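Long-range contacts in Alr2269 protein (Nostoc sp., PDB 3MC9), which probably assists the assembly of beta-barrel proteins in the outer bacterial membrane as an Omp85-type protein with periplasmic POTRA domains: residues T82-V87 with N106-T111; T111-N116 with G171-L176; L140-I145 with N209-L214. One frame throughout, in Å; residues are numbered along the deposited sequence.

Contact 1 of 3, residues T82-V87 with N106-T111; sequences TQVYNV and NAIFGT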
# COMPACT_ATOMS: atom_id res chain seq x y z
N THR A 82 -8.73 -7.40 10.81
CA THR A 82 -9.73 -8.07 10.00
C THR A 82 -9.38 -8.01 8.52
O THR A 82 -9.56 -8.98 7.79
CB THR A 82 -11.11 -7.44 10.22
OG1 THR A 82 -11.44 -7.52 11.62
CG2 THR A 82 -12.19 -8.13 9.40
N GLN A 83 -8.89 -6.86 8.08
CA GLN A 83 -8.44 -6.68 6.69
C GLN A 83 -7.39 -7.72 6.34
O GLN A 83 -7.47 -8.34 5.29
CB GLN A 83 -7.84 -5.29 6.49
CG GLN A 83 -8.85 -4.17 6.39
CD GLN A 83 -9.61 -4.19 5.08
OE1 GLN A 83 -10.81 -3.96 5.06
NE2 GLN A 83 -8.92 -4.50 4.00
N VAL A 84 -6.41 -7.90 7.22
CA VAL A 84 -5.38 -8.92 7.02
C VAL A 84 -6.00 -10.33 6.95
O VAL A 84 -5.75 -11.07 6.00
CB VAL A 84 -4.29 -8.85 8.13
CG1 VAL A 84 -3.31 -10.02 8.02
CG2 VAL A 84 -3.56 -7.52 8.07
N TYR A 85 -6.84 -10.68 7.93
CA TYR A 85 -7.43 -12.03 7.99
C TYR A 85 -8.28 -12.32 6.76
O TYR A 85 -8.26 -13.44 6.25
CB TYR A 85 -8.21 -12.26 9.30
CG TYR A 85 -7.33 -12.67 10.49
CD1 TYR A 85 -6.68 -13.90 10.52
CD2 TYR A 85 -7.16 -11.82 11.58
CE1 TYR A 85 -5.88 -14.27 11.59
CE2 TYR A 85 -6.36 -12.19 12.67
CZ TYR A 85 -5.73 -13.41 12.67
OH TYR A 85 -4.92 -13.76 13.73
N ASN A 86 -8.98 -11.30 6.25
CA ASN A 86 -9.77 -11.42 5.03
C ASN A 86 -9.04 -11.86 3.76
O ASN A 86 -9.66 -12.40 2.86
CB ASN A 86 -10.43 -10.07 4.69
CG ASN A 86 -11.60 -9.74 5.59
OD1 ASN A 86 -12.04 -10.54 6.43
ND2 ASN A 86 -12.12 -8.54 5.42
N VAL A 87 -7.74 -11.59 3.65
CA VAL A 87 -7.05 -11.81 2.37
C VAL A 87 -5.96 -12.87 2.39
O VAL A 87 -5.52 -13.32 1.33
CB VAL A 87 -6.45 -10.49 1.84
CG1 VAL A 87 -7.57 -9.47 1.62
CG2 VAL A 87 -5.39 -9.95 2.78
N ASN A 106 1.72 -10.32 -0.38
CA ASN A 106 1.23 -9.53 -1.53
C ASN A 106 -0.23 -9.12 -1.41
O ASN A 106 -0.60 -8.00 -1.74
CB ASN A 106 1.41 -10.29 -2.85
CG ASN A 106 2.87 -10.56 -3.18
OD1 ASN A 106 3.76 -10.01 -2.53
ND2 ASN A 106 3.13 -11.43 -4.17
N ALA A 107 -1.06 -10.04 -0.92
CA ALA A 107 -2.48 -9.77 -0.76
C ALA A 107 -2.71 -8.77 0.37
O ALA A 107 -3.57 -7.92 0.28
CB ALA A 107 -3.24 -11.06 -0.51
N ILE A 108 -1.90 -8.82 1.41
CA ILE A 108 -2.01 -7.82 2.47
C ILE A 108 -1.68 -6.42 1.90
O ILE A 108 -2.41 -5.45 2.14
CB ILE A 108 -1.14 -8.20 3.70
CG1 ILE A 108 -1.70 -9.47 4.35
CG2 ILE A 108 -1.10 -7.07 4.73
CD1 ILE A 108 -0.70 -10.22 5.25
N PHE A 109 -0.60 -6.33 1.12
CA PHE A 109 -0.25 -5.07 0.49
C PHE A 109 -1.38 -4.62 -0.42
O PHE A 109 -1.69 -3.43 -0.49
CB PHE A 109 1.01 -5.20 -0.36
CG PHE A 109 2.27 -4.86 0.35
CD1 PHE A 109 2.47 -3.58 0.85
CD2 PHE A 109 3.29 -5.80 0.49
CE1 PHE A 109 3.66 -3.25 1.53
CE2 PHE A 109 4.50 -5.47 1.14
CZ PHE A 109 4.68 -4.21 1.67
N GLY A 110 -1.96 -5.60 -1.12
CA GLY A 110 -3.04 -5.37 -2.06
C GLY A 110 -4.21 -4.64 -1.46
O GLY A 110 -4.86 -3.87 -2.14
N THR A 111 -4.50 -4.86 -0.18
CA THR A 111 -5.56 -4.10 0.49
C THR A 111 -5.29 -2.59 0.45
O THR A 111 -6.22 -1.81 0.55
CB THR A 111 -5.72 -4.51 1.96
OG1 THR A 111 -4.57 -4.06 2.72
CG2 THR A 111 -5.89 -6.02 2.09

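Contact 2 of 3, residues T111-N116 with G171-L176; sequences TGFFSN and GKILNL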
# COMPACT_ATOMS: atom_id res chain seq x y z
N THR A 111 -4.50 -4.86 -0.18
CA THR A 111 -5.56 -4.10 0.49
C THR A 111 -5.29 -2.59 0.45
O THR A 111 -6.22 -1.81 0.55
CB THR A 111 -5.72 -4.51 1.96
OG1 THR A 111 -4.57 -4.06 2.72
CG2 THR A 111 -5.89 -6.02 2.09
N GLY A 112 -4.02 -2.20 0.37
CA GLY A 112 -3.67 -0.79 0.26
C GLY A 112 -3.49 -0.04 1.57
O GLY A 112 -3.08 1.11 1.55
N PHE A 113 -3.77 -0.67 2.71
CA PHE A 113 -3.69 0.05 3.98
C PHE A 113 -2.32 0.05 4.66
O PHE A 113 -2.14 0.76 5.66
CB PHE A 113 -4.72 -0.47 4.98
CG PHE A 113 -6.14 -0.22 4.58
CD1 PHE A 113 -6.67 1.05 4.64
CD2 PHE A 113 -6.96 -1.27 4.19
CE1 PHE A 113 -8.00 1.28 4.28
CE2 PHE A 113 -8.28 -1.05 3.84
CZ PHE A 113 -8.81 0.23 3.89
N PHE A 114 -1.34 -0.69 4.13
CA PHE A 114 -0.06 -0.89 4.83
C PHE A 114 1.16 -0.46 4.06
O PHE A 114 1.23 -0.66 2.86
CB PHE A 114 0.10 -2.36 5.19
CG PHE A 114 -1.09 -2.92 5.86
CD1 PHE A 114 -1.29 -2.74 7.22
CD2 PHE A 114 -2.05 -3.60 5.12
CE1 PHE A 114 -2.42 -3.25 7.84
CE2 PHE A 114 -3.16 -4.10 5.73
CZ PHE A 114 -3.36 -3.93 7.08
N SER A 115 2.14 0.09 4.78
CA SER A 115 3.41 0.51 4.18
C SER A 115 4.45 -0.62 4.22
O SER A 115 5.35 -0.67 3.40
CB SER A 115 3.94 1.77 4.89
OG SER A 115 3.89 1.63 6.32
N ASN A 116 4.31 -1.52 5.19
CA ASN A 116 5.19 -2.68 5.28
C ASN A 116 4.45 -3.91 5.77
O ASN A 116 3.54 -3.82 6.59
CB ASN A 116 6.40 -2.39 6.20
CG ASN A 116 7.56 -3.37 5.99
OD1 ASN A 116 8.26 -3.72 6.94
ND2 ASN A 116 7.75 -3.82 4.75
N GLY A 171 -7.04 13.34 5.94
CA GLY A 171 -7.54 13.16 7.31
C GLY A 171 -7.98 11.74 7.63
O GLY A 171 -8.52 11.47 8.70
N LYS A 172 -7.74 10.82 6.70
CA LYS A 172 -8.01 9.40 6.90
C LYS A 172 -6.77 8.60 6.56
O LYS A 172 -5.89 9.08 5.84
CB LYS A 172 -9.14 8.94 5.98
CG LYS A 172 -10.54 9.16 6.53
CD LYS A 172 -11.59 8.67 5.54
CE LYS A 172 -11.57 9.47 4.24
NZ LYS A 172 -12.42 8.82 3.21
N ILE A 173 -6.72 7.38 7.07
CA ILE A 173 -5.58 6.50 6.81
C ILE A 173 -5.40 6.40 5.30
O ILE A 173 -6.36 6.31 4.54
CB ILE A 173 -5.73 5.10 7.49
CG1 ILE A 173 -4.49 4.24 7.21
CG2 ILE A 173 -7.02 4.38 7.07
CD1 ILE A 173 -4.59 2.83 7.77
N LEU A 174 -4.15 6.48 4.87
CA LEU A 174 -3.79 6.41 3.46
C LEU A 174 -4.12 5.03 2.94
O LEU A 174 -3.66 4.04 3.49
CB LEU A 174 -2.29 6.71 3.26
CG LEU A 174 -1.71 6.47 1.85
CD1 LEU A 174 -2.38 7.36 0.80
CD2 LEU A 174 -0.19 6.66 1.83
N ASN A 175 -4.93 4.98 1.89
CA ASN A 175 -5.12 3.74 1.14
C ASN A 175 -4.61 3.86 -0.28
O ASN A 175 -5.09 4.70 -1.05
CB ASN A 175 -6.57 3.32 1.13
CG ASN A 175 -6.77 1.95 0.51
OD1 ASN A 175 -6.71 1.80 -0.69
ND2 ASN A 175 -7.02 0.94 1.36
N LEU A 176 -3.69 2.98 -0.64
CA LEU A 176 -2.97 3.06 -1.90
C LEU A 176 -3.82 2.73 -3.12
O LEU A 176 -3.51 3.16 -4.23
CB LEU A 176 -1.74 2.17 -1.86
CG LEU A 176 -0.77 2.60 -0.75
CD1 LEU A 176 0.19 1.49 -0.41
CD2 LEU A 176 -0.02 3.89 -1.14

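Contact 3 of 3, residues L140-I145 with N209-L214; sequences LSKVEI and NGVVTL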
# COMPACT_ATOMS: atom_id res chain seq x y z
N LEU A 140 -3.37 10.23 5.74
CA LEU A 140 -2.97 11.09 4.61
C LEU A 140 -3.21 12.56 4.96
O LEU A 140 -4.36 12.98 5.16
CB LEU A 140 -3.73 10.71 3.33
CG LEU A 140 -3.39 11.51 2.07
CD1 LEU A 140 -1.95 11.25 1.61
CD2 LEU A 140 -4.37 11.18 0.97
N SER A 141 -2.13 13.34 5.05
CA SER A 141 -2.26 14.77 5.29
C SER A 141 -2.30 15.53 3.96
O SER A 141 -3.10 16.45 3.80
CB SER A 141 -1.14 15.30 6.18
OG SER A 141 0.14 15.04 5.62
N LYS A 142 -1.44 15.14 3.02
CA LYS A 142 -1.48 15.75 1.70
C LYS A 142 -0.75 15.00 0.57
O LYS A 142 0.09 14.13 0.82
CB LYS A 142 -1.01 17.20 1.79
CG LYS A 142 0.41 17.48 1.42
CD LYS A 142 0.48 18.75 0.59
CE LYS A 142 0.87 19.96 1.39
NZ LYS A 142 1.09 21.09 0.43
N VAL A 143 -1.12 15.33 -0.66
CA VAL A 143 -0.45 14.86 -1.86
C VAL A 143 0.19 16.04 -2.60
O VAL A 143 -0.48 17.04 -2.88
CB VAL A 143 -1.41 14.07 -2.81
CG1 VAL A 143 -0.68 13.64 -4.07
CG2 VAL A 143 -1.98 12.86 -2.11
N GLU A 144 1.48 15.92 -2.89
CA GLU A 144 2.24 16.89 -3.67
C GLU A 144 2.70 16.27 -4.98
O GLU A 144 3.12 15.12 -4.99
CB GLU A 144 3.53 17.24 -2.93
CG GLU A 144 3.41 18.17 -1.78
CD GLU A 144 4.76 18.41 -1.13
OE1 GLU A 144 5.78 17.96 -1.69
OE2 GLU A 144 4.80 19.06 -0.07
N ILE A 145 2.68 17.06 -6.05
CA ILE A 145 3.30 16.67 -7.31
C ILE A 145 4.68 17.28 -7.41
O ILE A 145 4.86 18.47 -7.17
CB ILE A 145 2.49 17.16 -8.52
CG1 ILE A 145 1.13 16.46 -8.58
CG2 ILE A 145 3.28 16.96 -9.84
CD1 ILE A 145 0.17 17.13 -9.55
N ASN A 209 4.75 11.52 8.31
CA ASN A 209 3.76 12.60 8.53
C ASN A 209 2.59 12.57 7.53
O ASN A 209 1.77 13.48 7.52
CB ASN A 209 4.40 14.00 8.48
CG ASN A 209 5.90 13.98 8.69
OD1 ASN A 209 6.63 13.21 8.05
ND2 ASN A 209 6.39 14.84 9.59
N GLY A 210 2.52 11.55 6.67
CA GLY A 210 1.38 11.39 5.76
C GLY A 210 1.37 12.31 4.54
O GLY A 210 0.31 12.57 3.97
N VAL A 211 2.54 12.80 4.16
CA VAL A 211 2.70 13.54 2.92
C VAL A 211 3.12 12.56 1.83
O VAL A 211 4.15 11.92 1.93
CB VAL A 211 3.78 14.66 3.03
CG1 VAL A 211 3.98 15.33 1.66
CG2 VAL A 211 3.39 15.71 4.11
N VAL A 212 2.29 12.44 0.81
CA VAL A 212 2.61 11.65 -0.37
C VAL A 212 3.15 12.56 -1.47
O VAL A 212 2.46 13.48 -1.91
CB VAL A 212 1.38 10.94 -0.92
CG1 VAL A 212 1.74 10.13 -2.19
CG2 VAL A 212 0.77 10.07 0.15
N THR A 213 4.36 12.26 -1.93
CA THR A 213 4.94 12.97 -3.05
C THR A 213 4.87 12.08 -4.30
O THR A 213 5.41 10.97 -4.31
CB THR A 213 6.40 13.34 -2.77
OG1 THR A 213 6.48 14.02 -1.51
CG2 THR A 213 6.97 14.21 -3.89
N LEU A 214 4.20 12.58 -5.33
CA LEU A 214 4.11 11.91 -6.64
C LEU A 214 5.04 12.61 -7.63
O LEU A 214 4.84 13.77 -7.99
CB LEU A 214 2.69 11.96 -7.19
CG LEU A 214 1.58 11.39 -6.31
CD1 LEU A 214 0.21 11.64 -6.98
CD2 LEU A 214 1.85 9.91 -6.07

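Contact 1 of 3, residues T82-V87 with N106-T111
Thr111 and Ile108, which both press on helix 78-87, are tied to each other by a short hydrogen bond from Thr111 OG1 to Ile108 O, 2.6 Å long and arriving nearly along the C=O axis. The same hydroxyl oxygen also takes a long, weak bond from Phe113 N. Its place follows from chi1 (70°): OG1 sits between the backbone N and the carbonyl carbon, folded back on its own helix, while CG2, anti to the carbonyl carbon, is offered to the partner helix. A polar group is thus satisfied locally, and the contact is mostly apolar. Thr111 CG2 meets Val87 CG1 at 3.9 Å, and the amide NE2 of Gln83 slides past Thr111 CB at 3.8 Å. Val87 touches two neighbours: its CB lies 4.0 Å from the methyl CB of Ala107, while its CG2 rests 4.0 Å from Ile108 CG1. One turn earlier, Val84 CG1 reaches Ile108 CD1 at 3.8 Å. No hydrogen bond joins the two helices. The axes of the two short helical segments pass 9.0 Å apart with N-to-C directions 131° from each other, and Val84 and Ile108 both touch Phe114 of strand 114-124. Two helices crossing at a wide angle on one face of a sheet, after strand 62-71 and before strands 114-124 and 127-136, give the beta-alpha-alpha-beta-beta order of a POTRA domain.

Contact 2 of 3, residues T111-N116 with G171-L176
Leu176 N donates to Gly112 O across 2.9 Å in a nearly straight hydrogen bond (165° at the hydrogen), and one residue back in each segment Asn175 ND2 gives a second to Thr111 O at 3.0 Å. This amide bond is more bent; its donor lies in the carbonyl plane, although the acceptor is tilted from the plane of the amide. Gly112 O is visited too by the CA of Asn175, 3.4 Å away in a CA-H...O contact. With CG anti to the backbone N (chi1 -173°), the Asn175 amide reaches across the interface with ND2, while OD1 turns to its own chain as the N-cap of helix 176-192, accepting from Asp178 N and, weakly, from Arg177 N. The ND2 atom also stands 3.0 Å above the ring of Phe113, over its centre, and the ring and amide planes are 80° apart, so nitrogen rather than the flat amide face meets the pi cloud. Phe113 CD1 also packs on Ile173 CG2 at 4.1 Å, the two side chains crossing at about a right angle, and the aromatic group continues to Leu80 and Gln83 of helix 78-87. Leu176 lays CG against Gly112 O at 3.6 Å. Gly112, the first residue to leave helix 98-110, has positive phi, and its CA lies 4.5 Å from that of Leu176; a CB here would run into Asn175 OD1, crowd Leu176 N and jam against the preceding carbonyl. Carbonyls just after helix 98-110 meet the first backbone N-H of helix 176-192 and the amide of its N-cap residue; the partial charge expected at a helix start would favour the Leu176 N bond. Such directional, buried bonds would be consistent with a preferred orientation of the two domains.

Contact 3 of 3, residues L140-I145 with N209-L214
The parallel pair in the three-stranded sheet of the second POTRA domain joins edge strand 142-146 to central strand 211-217, with Lys142 beside Val211, Val143 beside Val212, Glu144 beside Thr213 and Ile145 beside Leu214. The ladder runs as parallel strands require: Val212 N donates to Lys142 O, Glu144 N to Val212 O and Leu214 N to Glu144 O, each 2.8 Å long. At the start of the pair one carbonyl, Gly210 O, grips two successive N-H groups from the same face of its plane, Ser141 N at 2.8 Å and Lys142 N at 3.3 Å. Ser141 OG, placed by chi1 (58°) between its backbone N and carbonyl carbon, lies 2.9 Å from Asn209 O and 3.0 Å from Gly210 O. On the buried face, Val143 and Val212 stand side by side, with Val143 CG2 4.0 Å from Val212 CB, and the side chains of Val143 and Leu214 cross obliquely, CG1 of the first 3.6 Å from CD1 of the second. The other face is more polar: Glu144, extended beyond CG, crosses Thr213, and its OE2 comes to 4.2 Å from Val211 CG1. Val143 and Val212 both rest on Leu179 of helix 176-192, while Phe166 of helix 161-166 touches Val143 and Leu214. On its further side strand 211-217 runs antiparallel to strand 199-206, whose Pro204 packs on Val212 and Leu214.

How the contacts relate
The three contacts run from one POTRA domain to the next. Contact 1 lies inside the first POTRA domain and contact 3 inside the second, on opposite sides of the chain's centre, with centres about 23 Å apart and no touch between them. Contact 2 sits midway, its centre about 11 Å from that of contact 1 and 12 Å from that of contact 3. It shares Thr111 with contact 1. Towards contact 3, Gly171 and Lys172 form backbone hydrogen bonds with Leu140. Contact 1 closes before contact 2 opens, whereas contacts 2 and 3 interleave along the chain, linking the domain junction to the residues that lead into the second sheet.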